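Local coordinates for protein choline kinase (Cryptosporidium parvum, PDB 3MES) that probably phosphorylates choline, and perhaps ethanolamine, at the expense of ATP, in an active site that here holds ADP and magnesium, at residues G154-T159 and Q270-L275; I135-I140 and R282-E287; Y203-E208 and G372-A377. All coordinates share one frame; numbering follows the deposited sequence.

Contact 1 of 3, residues G154-T159 and Q270-L275; sequences GEPLTT and QENNLL. With MG (magnesium ion), chain M; PT3 (N-propyl-tartramic acid), chain L.
Leu-157 meets the 270-275 segment through both its backbone and its side chain. Its amide donates to Leu-274 O at 2.9 Å, with an N-H...O angle of 165°. Beside this bond Leu-157 CD1 is pressed against Leu-274 CB at 3.4 Å, the two leucine side chains lying askew to one another. Branched aliphatic chains suit this buried spot, and Ile-281 of the next strand touches both.

One residue earlier, Pro-156 pairs with Leu-275 as an antiparallel, non-hydrogen-bonded bridge. Proline has no N-H to offer, so a site where none is needed for pairing suits it; its CA-H instead points at Leu-274 O, 3.4 Å from CA, while its CB rests on Leu-275 CD2.

At the other end Glu-271 sets its CB against Leu-157 O, 3.4 Å away. The side chain starts between the backbone N and the carbonyl carbon (chi1 64°) and bends again at chi2, which turns both carboxylate oxygens to the magnesium ion, OE2 the nearer at 2.4 Å and OE1 at 2.7 Å. A carboxylate suits a divalent cation, and the backbone oxygens of Glu-304 and Tyr-307 bind the same ion. Thr-159 OG1 stands 3.2 Å from Glu-271 OE1, but its hydroxyl is hydrogen-bonded to Asp-308. Asn-272 borders the propyl end of the bound N-propyl-tartramic acid, its ND2 3.1 Å from C43.

Further out, Asn-273 ND2 is held by Asp-268 O and Asp-285 OD1. The sequence from Asp-268 through Asn-273 fits the catalytic loop of the protein-kinase-like fold, followed by a small antiparallel sheet beside the metal site.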
loop_
_atom_site.group_PDB
_atom_site.type_symbol
_atom_site.label_atom_id
_atom_site.label_comp_id
_atom_site.label_asym_id
_atom_site.label_seq_id
_atom_site.Cartn_x
_atom_site.Cartn_y
_atom_site.Cartn_z
ATOM N N GLY B 154 5.722 14.418 -0.902
ATOM C CA GLY B 154 4.347 13.984 -0.707
ATOM C C GLY B 154 3.739 14.755 0.446
ATOM O O GLY B 154 4.433 15.495 1.138
ATOM N N GLU B 155 2.439 14.589 0.651
ATOM C CA GLU B 155 1.748 15.277 1.731
ATOM C C GLU B 155 1.629 14.390 2.961
ATOM O O GLU B 155 1.269 13.217 2.853
ATOM C CB GLU B 155 0.361 15.734 1.272
ATOM C CG GLU B 155 0.387 17.018 0.468
ATOM C CD GLU B 155 0.921 18.182 1.279
ATOM O OE1 GLU B 155 0.279 18.548 2.289
ATOM O OE2 GLU B 155 1.982 18.728 0.910
ATOM N N PRO B 156 1.931 14.950 4.141
ATOM C CA PRO B 156 1.822 14.195 5.382
ATOM C C PRO B 156 0.365 13.873 5.680
ATOM O O PRO B 156 -0.493 14.740 5.547
ATOM C CB PRO B 156 2.371 15.165 6.431
ATOM C CG PRO B 156 2.128 16.517 5.855
ATOM C CD PRO B 156 2.295 16.359 4.374
ATOM N N LEU B 157 0.091 12.633 6.069
ATOM C CA LEU B 157 -1.266 12.233 6.426
ATOM C C LEU B 157 -1.836 13.180 7.474
ATOM O O LEU B 157 -1.092 13.797 8.232
ATOM C CB LEU B 157 -1.280 10.803 6.965
ATOM C CG LEU B 157 -0.882 9.694 5.991
ATOM C CD1 LEU B 157 -0.674 8.379 6.731
ATOM C CD2 LEU B 157 -1.922 9.541 4.891
ATOM N N THR B 158 -3.157 13.303 7.506
ATOM C CA THR B 158 -3.811 14.080 8.551
ATOM C C THR B 158 -4.282 13.149 9.651
ATOM O O THR B 158 -4.396 11.942 9.447
ATOM C CB THR B 158 -5.019 14.864 8.017
ATOM O OG1 THR B 158 -5.976 13.953 7.463
ATOM C CG2 THR B 158 -4.585 15.854 6.948
ATOM N N THR B 159 -4.566 13.712 10.818
ATOM C CA THR B 159 -5.045 12.916 11.940
ATOM C C THR B 159 -6.330 12.167 11.589
ATOM O O THR B 159 -6.530 11.030 12.014
ATOM C CB THR B 159 -5.272 13.780 13.190
ATOM O OG1 THR B 159 -4.104 14.573 13.441
ATOM C CG2 THR B 159 -5.556 12.899 14.403
ATOM N N GLN B 270 3.766 8.796 13.811
ATOM C CA GLN B 270 2.596 9.672 13.823
ATOM C C GLN B 270 2.296 10.177 12.408
ATOM O O GLN B 270 3.114 10.016 11.503
ATOM C CB GLN B 270 2.802 10.817 14.826
ATOM C CG GLN B 270 2.215 12.159 14.426
ATOM C CD GLN B 270 3.287 13.197 14.143
ATOM O OE1 GLN B 270 4.457 12.998 14.462
ATOM N NE2 GLN B 270 2.888 14.316 13.556
ATOM N N GLU B 271 1.121 10.769 12.214
ATOM C CA GLU B 271 0.658 11.109 10.867
ATOM C C GLU B 271 1.609 12.026 10.092
ATOM O O GLU B 271 1.760 11.893 8.878
ATOM C CB GLU B 271 -0.756 11.701 10.898
ATOM C CG GLU B 271 -0.879 13.021 11.643
ATOM C CD GLU B 271 -0.977 12.836 13.142
ATOM O OE1 GLU B 271 -1.047 13.854 13.862
ATOM O OE2 GLU B 271 -0.983 11.674 13.602
ATOM N N ASN B 272 2.248 12.954 10.793
ATOM C CA ASN B 272 3.183 13.870 10.145
ATOM C C ASN B 272 4.476 13.187 9.708
ATOM O O ASN B 272 5.285 13.773 8.987
ATOM C CB ASN B 272 3.475 15.069 11.046
ATOM C CG ASN B 272 2.279 15.986 11.190
ATOM O OD1 ASN B 272 1.761 16.504 10.202
ATOM N ND2 ASN B 272 1.831 16.191 12.425
ATOM N N ASN B 273 4.662 11.943 10.141
ATOM C CA ASN B 273 5.826 11.162 9.733
ATOM C C ASN B 273 5.473 10.113 8.684
ATOM O O ASN B 273 6.267 9.217 8.381
ATOM C CB ASN B 273 6.501 10.524 10.946
ATOM C CG ASN B 273 7.315 11.522 11.738
ATOM O OD1 ASN B 273 7.717 12.558 11.212
ATOM N ND2 ASN B 273 7.561 11.219 13.008
ATOM N N LEU B 274 4.273 10.240 8.133
ATOM C CA LEU B 274 3.827 9.389 7.043
ATOM C C LEU B 274 3.476 10.259 5.842
ATOM O O LEU B 274 2.444 10.930 5.833
ATOM C CB LEU B 274 2.611 8.563 7.473
ATOM C CG LEU B 274 2.864 7.536 8.579
ATOM C CD1 LEU B 274 1.567 7.164 9.292
ATOM C CD2 LEU B 274 3.566 6.299 8.022
ATOM N N LEU B 275 4.345 10.251 4.837
ATOM C CA LEU B 275 4.133 11.057 3.640
ATOM C C LEU B 275 3.420 10.260 2.553
ATOM O O LEU B 275 3.836 9.157 2.201
ATOM C CB LEU B 275 5.464 11.592 3.109
ATOM C CG LEU B 275 6.337 12.339 4.116
ATOM C CD1 LEU B 275 7.567 12.934 3.434
ATOM C CD2 LEU B 275 5.530 13.421 4.815
HETATM MG MG MG M . -1.571 12.162 15.845
HETATM O O1 PT3 L . 10.699 14.307 15.225
HETATM O O11 PT3 L . 11.647 15.636 16.748
HETATM C C1 PT3 L . 10.676 15.221 16.078
HETATM C C2 PT3 L . 9.321 15.874 16.334
HETATM O O2 PT3 L . 9.445 16.955 17.262
HETATM C C3 PT3 L . 8.391 14.804 16.896
HETATM O O3 PT3 L . 7.903 15.197 18.180
HETATM C C4 PT3 L . 7.239 14.639 15.917
HETATM O O41 PT3 L . 6.727 13.538 15.727
HETATM N N4 PT3 L . 6.886 15.759 15.289
HETATM C C41 PT3 L . 5.805 15.789 14.293
HETATM C C42 PT3 L . 5.352 17.232 14.064
HETATM C C43 PT3 L . 3.870 17.400 14.405
#

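Contact 2 of 3, residues I135-I140 and R282-E287; sequences IAPNII and RMIDYE. With ADP (adenosine-5'-diphosphate), chain I; PT3 (N-propyl-tartramic acid), chain L.
Tyr-286 brings its CE2 side and hydroxyl up to the loop residues Ile-135, Ala-136 and Pro-137; Ala-136 and Pro-137 both meet CE2, while Ile-135 meets the hydroxyl end. Ala-136 CB comes obliquely to Tyr-286 CE2 at 3.5 Å, a closeness that suits so small a side chain. Pro-137 CD reaches the same CE2 at the ring's edge, near its plane. Ile-135 runs roughly at right angles to the tyrosine; with CG2 anti to the backbone N, its methyl is brought 3.5 Å from Tyr-286 OH, and the same CG2 meets Met-283 CE at 4.1 Å. The tyrosine's hydroxyl makes a weak bond to Met-283 O, which ties the ring back to its own segment.

Arg-282 reaches the same loop at Ile-135 O. Bends at chi2 and chi3 swing its guanidinium round until that oxygen lies at its edge, near the plane, 2.7 Å from NH2. The N-H...O angle of only 118° makes this bond weak despite its length. A water in the guanidinium plane accepts from Met-283 N at 3.0 Å and bridges more weakly to Arg-282 NE and Ile-135 O.

Pro-137, Ile-284 and Asp-285 belong to the ADP pocket. Pro-137 borders the adenine's amino group, its CG 3.8 Å from ADP N6, while apolar Ile-284 suits the ribose carbons, its CD1 3.6 Å from ADP C3'. Asp-285, just after strand 281-283, is consistent with the DFG aspartate of protein-kinase-like folds.

Around the contact, Ala-136 packs on Leu-130 of helix 120-132, Ile-135 and Met-283 share Leu-178 of helix 165-179, and Ile-284 leans on Leu-275 of strand 274-276.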
loop_
_atom_site.group_PDB
_atom_site.type_symbol
_atom_site.label_atom_id
_atom_site.label_comp_id
_atom_site.label_asym_id
_atom_site.label_seq_id
_atom_site.Cartn_x
_atom_site.Cartn_y
_atom_site.Cartn_z
ATOM N N ILE B 135 14.773 1.668 3.345
ATOM C CA ILE B 135 13.565 2.012 4.083
ATOM C C ILE B 135 13.505 3.517 4.337
ATOM O O ILE B 135 12.541 4.180 3.957
ATOM C CB ILE B 135 13.463 1.247 5.412
ATOM C CG1 ILE B 135 13.117 -0.221 5.144
ATOM C CG2 ILE B 135 12.414 1.891 6.307
ATOM C CD1 ILE B 135 13.076 -1.080 6.388
ATOM N N ALA B 136 14.544 4.050 4.974
ATOM C CA ALA B 136 14.650 5.487 5.199
ATOM C C ALA B 136 15.064 6.201 3.910
ATOM O O ALA B 136 15.544 5.565 2.972
ATOM C CB ALA B 136 15.646 5.776 6.309
ATOM N N PRO B 137 14.871 7.528 3.859
ATOM C CA PRO B 137 15.245 8.293 2.673
ATOM C C PRO B 137 16.702 8.044 2.302
ATOM O O PRO B 137 17.558 7.957 3.181
ATOM C CB PRO B 137 15.049 9.745 3.115
ATOM C CG PRO B 137 14.029 9.674 4.201
ATOM C CD PRO B 137 14.288 8.377 4.912
ATOM N N ASN B 138 16.976 7.922 1.010
ATOM C CA ASN B 138 18.329 7.656 0.538
ATOM C C ASN B 138 19.317 8.763 0.907
ATOM O O ASN B 138 18.987 9.946 0.843
ATOM C CB ASN B 138 18.332 7.442 -0.977
ATOM C CG ASN B 138 19.637 6.860 -1.480
ATOM O OD1 ASN B 138 20.114 7.212 -2.560
ATOM N ND2 ASN B 138 20.223 5.962 -0.695
ATOM N N ILE B 139 20.526 8.368 1.299
ATOM C CA ILE B 139 21.596 9.322 1.570
ATOM C C ILE B 139 22.418 9.541 0.309
ATOM O O ILE B 139 22.986 8.601 -0.244
ATOM C CB ILE B 139 22.541 8.825 2.684
ATOM C CG1 ILE B 139 21.823 8.776 4.033
ATOM C CG2 ILE B 139 23.773 9.717 2.783
ATOM C CD1 ILE B 139 22.665 8.173 5.135
ATOM N N ILE B 140 22.483 10.785 -0.146
ATOM C CA ILE B 140 23.234 11.112 -1.350
ATOM C C ILE B 140 24.659 11.540 -1.006
ATOM O O ILE B 140 25.606 11.210 -1.720
ATOM C CB ILE B 140 22.530 12.214 -2.161
ATOM C CG1 ILE B 140 21.132 11.746 -2.573
ATOM C CG2 ILE B 140 23.357 12.597 -3.381
ATOM C CD1 ILE B 140 20.253 12.842 -3.122
ATOM N N ARG B 282 5.090 6.727 2.799
ATOM C CA ARG B 282 6.440 6.479 3.288
ATOM C C ARG B 282 6.644 6.987 4.707
ATOM O O ARG B 282 6.078 8.007 5.100
ATOM C CB ARG B 282 7.481 7.091 2.348
ATOM C CG ARG B 282 7.435 6.517 0.949
ATOM C CD ARG B 282 8.808 6.518 0.319
ATOM N NE ARG B 282 9.742 5.662 1.043
ATOM C CZ ARG B 282 11.025 5.530 0.722
ATOM N NH1 ARG B 282 11.518 6.199 -0.314
ATOM N NH2 ARG B 282 11.813 4.731 1.430
ATOM N N MET B 283 7.456 6.263 5.469
ATOM C CA MET B 283 7.761 6.635 6.844
ATOM C C MET B 283 9.005 7.515 6.897
ATOM O O MET B 283 9.960 7.298 6.152
ATOM C CB MET B 283 7.987 5.385 7.699
ATOM C CG MET B 283 6.822 4.401 7.709
ATOM S SD MET B 283 7.235 2.858 8.552
ATOM C CE MET B 283 8.547 2.233 7.505
ATOM N N ILE B 284 8.985 8.508 7.779
ATOM C CA ILE B 284 10.167 9.332 8.022
ATOM C C ILE B 284 10.388 9.539 9.516
ATOM O O ILE B 284 9.607 9.068 10.341
ATOM C CB ILE B 284 10.069 10.705 7.321
ATOM C CG1 ILE B 284 8.794 11.436 7.748
ATOM C CG2 ILE B 284 10.109 10.539 5.810
ATOM C CD1 ILE B 284 8.776 12.905 7.372
ATOM N N ASP B 285 11.462 10.244 9.855
ATOM C CA ASP B 285 11.769 10.569 11.243
ATOM C C ASP B 285 11.988 9.311 12.080
ATOM O O ASP B 285 11.101 8.883 12.823
ATOM C CB ASP B 285 10.659 11.429 11.852
ATOM C CG ASP B 285 11.078 12.084 13.155
ATOM O OD1 ASP B 285 10.197 12.592 13.881
ATOM O OD2 ASP B 285 12.291 12.095 13.451
ATOM N N TYR B 286 13.178 8.729 11.956
ATOM C CA TYR B 286 13.517 7.503 12.668
ATOM C C TYR B 286 14.417 7.778 13.865
ATOM O O TYR B 286 15.153 6.896 14.301
ATOM C CB TYR B 286 14.220 6.513 11.729
ATOM C CG TYR B 286 13.422 6.141 10.498
ATOM C CD1 TYR B 286 12.566 5.048 10.505
ATOM C CD2 TYR B 286 13.531 6.879 9.327
ATOM C CE1 TYR B 286 11.835 4.703 9.383
ATOM C CE2 TYR B 286 12.801 6.545 8.199
ATOM C CZ TYR B 286 11.955 5.454 8.233
ATOM O OH TYR B 286 11.229 5.113 7.114
ATOM N N GLU B 287 14.354 8.993 14.401
ATOM C CA GLU B 287 15.251 9.382 15.487
ATOM C C GLU B 287 14.997 8.613 16.788
ATOM O O GLU B 287 15.857 8.575 17.664
ATOM C CB GLU B 287 15.195 10.892 15.741
ATOM C CG GLU B 287 14.516 11.286 17.048
ATOM C CD GLU B 287 14.850 12.706 17.479
ATOM O OE1 GLU B 287 15.121 12.912 18.683
ATOM O OE2 GLU B 287 14.849 13.615 16.617
HETATM P PB ADP I . 14.370 17.375 13.547
HETATM O O1B ADP I . 14.848 18.787 13.797
HETATM O O2B ADP I . 15.471 16.386 13.250
HETATM O O3B ADP I . 13.338 16.893 14.540
HETATM P PA ADP I . 12.746 16.296 11.492
HETATM O O1A ADP I . 11.806 15.711 12.519
HETATM O O2A ADP I . 13.702 15.408 10.738
HETATM O O3A ADP I . 13.581 17.505 12.153
HETATM O "O5'" ADP I . 11.865 17.122 10.434
HETATM C "C5'" ADP I . 11.406 16.508 9.240
HETATM C "C4'" ADP I . 10.216 17.306 8.742
HETATM O "O4'" ADP I . 10.604 18.039 7.583
HETATM C "C3'" ADP I . 9.091 16.372 8.335
HETATM O "O3'" ADP I . 7.916 16.672 9.087
HETATM C "C2'" ADP I . 8.863 16.634 6.863
HETATM O "O2'" ADP I . 7.698 17.445 6.706
HETATM C "C1'" ADP I . 10.100 17.393 6.418
HETATM N N9 ADP I . 11.126 16.432 5.951
HETATM C C8 ADP I . 12.164 15.976 6.679
HETATM N N7 ADP I . 12.925 15.109 5.964
HETATM C C5 ADP I . 12.366 15.000 4.744
HETATM C C6 ADP I . 12.661 14.251 3.500
HETATM N N6 ADP I . 13.733 13.426 3.422
HETATM N N1 ADP I . 11.825 14.422 2.451
HETATM C C2 ADP I . 10.757 15.240 2.522
HETATM N N3 ADP I . 10.429 15.952 3.614
HETATM C C4 ADP I . 11.181 15.875 4.740
HETATM O O1 PT3 L . 10.699 14.307 15.225
HETATM O O11 PT3 L . 11.647 15.636 16.748
HETATM C C1 PT3 L . 10.676 15.221 16.078
HETATM C C2 PT3 L . 9.321 15.874 16.334
HETATM O O2 PT3 L . 9.445 16.955 17.262
HETATM C C3 PT3 L . 8.391 14.804 16.896
HETATM O O3 PT3 L . 7.903 15.197 18.180
HETATM C C4 PT3 L . 7.239 14.639 15.917
HETATM O O41 PT3 L . 6.727 13.538 15.727
HETATM N N4 PT3 L . 6.886 15.759 15.289
HETATM C C41 PT3 L . 5.805 15.789 14.293
HETATM C C42 PT3 L . 5.352 17.232 14.064
HETATM C C43 PT3 L . 3.870 17.400 14.405
HETATM O O HOH W 1 9.082 4.096 4.074
#

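Contact 3 of 3, residues Y203-E208 and G372-A377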
loop_
_atom_site.group_PDB
_atom_site.type_symbol
_atom_site.label_atom_id
_atom_site.label_comp_id
_atom_site.label_asym_id
_atom_site.label_seq_id
_atom_site.Cartn_x
_atom_site.Cartn_y
_atom_site.Cartn_z
ATOM N N TYR B 203 12.650 5.365 31.931
ATOM C CA TYR B 203 13.472 5.703 33.085
ATOM C C TYR B 203 14.421 6.847 32.730
ATOM O O TYR B 203 14.595 7.792 33.503
ATOM C CB TYR B 203 14.258 4.483 33.577
ATOM C CG TYR B 203 13.389 3.301 33.948
ATOM C CD1 TYR B 203 13.772 2.003 33.632
ATOM C CD2 TYR B 203 12.178 3.484 34.603
ATOM C CE1 TYR B 203 12.976 0.922 33.967
ATOM C CE2 TYR B 203 11.378 2.412 34.941
ATOM C CZ TYR B 203 11.778 1.134 34.621
ATOM O OH TYR B 203 10.976 0.069 34.959
ATOM N N LEU B 204 15.020 6.761 31.550
ATOM C CA LEU B 204 15.939 7.788 31.084
ATOM C C LEU B 204 15.250 9.149 30.998
ATOM O O LEU B 204 15.786 10.158 31.455
ATOM C CB LEU B 204 16.501 7.410 29.715
ATOM C CG LEU B 204 17.917 7.894 29.423
ATOM C CD1 LEU B 204 18.909 7.040 30.197
ATOM C CD2 LEU B 204 18.203 7.841 27.926
ATOM N N TRP B 205 14.061 9.173 30.404
ATOM C CA TRP B 205 13.329 10.425 30.237
ATOM C C TRP B 205 12.666 10.884 31.533
ATOM O O TRP B 205 12.399 12.074 31.713
ATOM C CB TRP B 205 12.305 10.324 29.102
ATOM C CG TRP B 205 12.936 10.248 27.745
ATOM C CD1 TRP B 205 14.260 10.409 27.449
ATOM C CD2 TRP B 205 12.268 10.033 26.495
ATOM N NE1 TRP B 205 14.460 10.287 26.095
ATOM C CE2 TRP B 205 13.253 10.057 25.486
ATOM C CE3 TRP B 205 10.936 9.814 26.130
ATOM C CZ2 TRP B 205 12.949 9.873 24.138
ATOM C CZ3 TRP B 205 10.635 9.628 24.793
ATOM C CH2 TRP B 205 11.637 9.660 23.813
ATOM N N ARG B 206 12.407 9.944 32.437
ATOM C CA ARG B 206 11.871 10.293 33.748
ATOM C C ARG B 206 12.846 11.198 34.489
ATOM O O ARG B 206 12.451 12.204 35.077
ATOM C CB ARG B 206 11.603 9.040 34.578
ATOM C CG ARG B 206 11.179 9.338 36.005
ATOM C CD ARG B 206 11.040 8.062 36.812
ATOM N NE ARG B 206 12.285 7.297 36.832
ATOM C CZ ARG B 206 12.413 6.097 37.386
ATOM N NH1 ARG B 206 11.371 5.517 37.969
ATOM N NH2 ARG B 206 13.582 5.472 37.356
ATOM N N GLU B 207 14.123 10.832 34.452
ATOM C CA GLU B 207 15.162 11.606 35.119
ATOM C C GLU B 207 15.360 12.976 34.476
ATOM O O GLU B 207 15.576 13.964 35.175
ATOM C CB GLU B 207 16.478 10.826 35.155
ATOM C CG GLU B 207 16.435 9.614 36.069
ATOM C CD GLU B 207 15.936 9.962 37.459
ATOM O OE1 GLU B 207 16.275 11.060 37.952
ATOM O OE2 GLU B 207 15.206 9.140 38.057
ATOM N N GLU B 208 15.283 13.039 33.151
ATOM C CA GLU B 208 15.386 14.321 32.460
ATOM C C GLU B 208 14.246 15.248 32.879
ATOM O O GLU B 208 14.437 16.454 33.027
ATOM C CB GLU B 208 15.402 14.135 30.939
ATOM C CG GLU B 208 16.728 13.623 30.386
ATOM C CD GLU B 208 16.765 13.595 28.865
ATOM O OE1 GLU B 208 17.570 12.824 28.300
ATOM O OE2 GLU B 208 15.990 14.340 28.230
ATOM N N GLY B 372 4.610 11.788 27.529
ATOM C CA GLY B 372 4.360 12.708 28.631
ATOM C C GLY B 372 5.669 13.181 29.240
ATOM O O GLY B 372 5.956 14.378 29.272
ATOM N N LEU B 373 6.469 12.237 29.724
ATOM C CA LEU B 373 7.769 12.564 30.294
ATOM C C LEU B 373 8.639 13.278 29.264
ATOM O O LEU B 373 9.356 14.223 29.590
ATOM C CB LEU B 373 8.472 11.298 30.784
ATOM C CG LEU B 373 7.717 10.445 31.800
ATOM C CD1 LEU B 373 8.524 9.203 32.156
ATOM C CD2 LEU B 373 7.383 11.257 33.045
ATOM N N TRP B 374 8.571 12.814 28.020
ATOM C CA TRP B 374 9.315 13.419 26.920
ATOM C C TRP B 374 8.947 14.889 26.758
ATOM O O TRP B 374 9.816 15.746 26.584
ATOM C CB TRP B 374 9.030 12.664 25.620
ATOM C CG TRP B 374 9.577 13.321 24.387
ATOM C CD1 TRP B 374 10.805 13.121 23.827
ATOM C CD2 TRP B 374 8.905 14.272 23.549
ATOM N NE1 TRP B 374 10.943 13.891 22.696
ATOM C CE2 TRP B 374 9.790 14.605 22.504
ATOM C CE3 TRP B 374 7.643 14.872 23.583
ATOM C CZ2 TRP B 374 9.455 15.516 21.504
ATOM C CZ3 TRP B 374 7.312 15.777 22.590
ATOM C CH2 TRP B 374 8.214 16.089 21.563
ATOM N N SER B 375 7.652 15.170 26.816
ATOM C CA SER B 375 7.150 16.523 26.642
ATOM C C SER B 375 7.703 17.450 27.721
ATOM O O SER B 375 7.903 18.640 27.487
ATOM C CB SER B 375 5.620 16.523 26.666
ATOM O OG SER B 375 5.098 17.647 25.982
ATOM N N ILE B 376 7.951 16.896 28.904
ATOM C CA ILE B 376 8.522 17.665 30.007
ATOM C C ILE B 376 10.041 17.767 29.885
ATOM O O ILE B 376 10.623 18.826 30.112
ATOM C CB ILE B 376 8.188 17.035 31.369
ATOM C CG1 ILE B 376 6.678 16.863 31.527
ATOM C CG2 ILE B 376 8.751 17.887 32.498
ATOM C CD1 ILE B 376 6.273 16.292 32.870
ATOM N N ALA B 377 10.679 16.655 29.533
ATOM C CA ALA B 377 12.127 16.621 29.371
ATOM C C ALA B 377 12.585 17.587 28.282
ATOM O O ALA B 377 13.076 18.678 28.573
ATOM C CB ALA B 377 12.595 15.206 29.060
#
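Trp-205 and Trp-374 touch where two helices of the largely helical part of this kinase-like fold, 198-214 and 364-376, pack with segment axes 8.3 Å apart at closest approach and crossing at 37°, their N-to-C directions roughly alike.

Leu-373 is the first residue of 372-377 to touch 203-208. Its side chain points toward the neighbouring helix, and CD1 lies against the backbone and root of Arg-206, 3.9 Å from both CA and CB. Leucine suits the place: its side chain also touches Ile-202, Ile-232 and Phe-399, while Arg-206, whose side chain sets off away from 372-377, offers only its aliphatic base to the interface.

Trp-374 follows. With CG anti to the backbone N (chi1 171°), its indole is carried out beside that of Trp-205, the two side chains pointing the same way. The rings meet obliquely, their planes at 51°, with the six-membered ring of Trp-205 and the five-membered ring of Trp-374 centred 4.8 Å apart. Trp-374 CD1 lies over one face of the Trp-205 ring, offset toward its rim, and Trp-374 CB touches Trp-205 CE3 at 3.5 Å. The two broad indoles give a large apolar contact, and Trp-374 also lines the pocket of decamethonium and N-propyl-tartramic acid and meets Trp-371 edge-to-face.

At Ala-377 the backbones of the two segments come nearest, the CA atoms of Glu-208 and Ala-377 being 5.0 Å apart. A small methyl suits this closeness. Glu-208 OE1 is taken by the backbone N of Phe-117, and the Ala-377 CB rests 3.5 Å from Glu-208 CB.

In the fold
From the N terminus, residues 135-140 come first, joining helix 120-132 to the edge strand of the five-stranded sheet; they meet their partner only at 282-287, closing the loop of contact 2. Within that loop 154-159 pairs with 270-275, so contact 1 is nested inside it. Strands 274-276 and 281-283 are neighbours in one small sheet, making the two contacts continuous, and both touch the bound tartramic acid. Contact 3 opens at 203-208, inside both earlier loops, and closes at 372-377, beyond them, so it crosses each. Contact 3, centred about 25 Å from each of the others and on the opposite side of the chain's centre, ties helix 198-214 to helix 364-376.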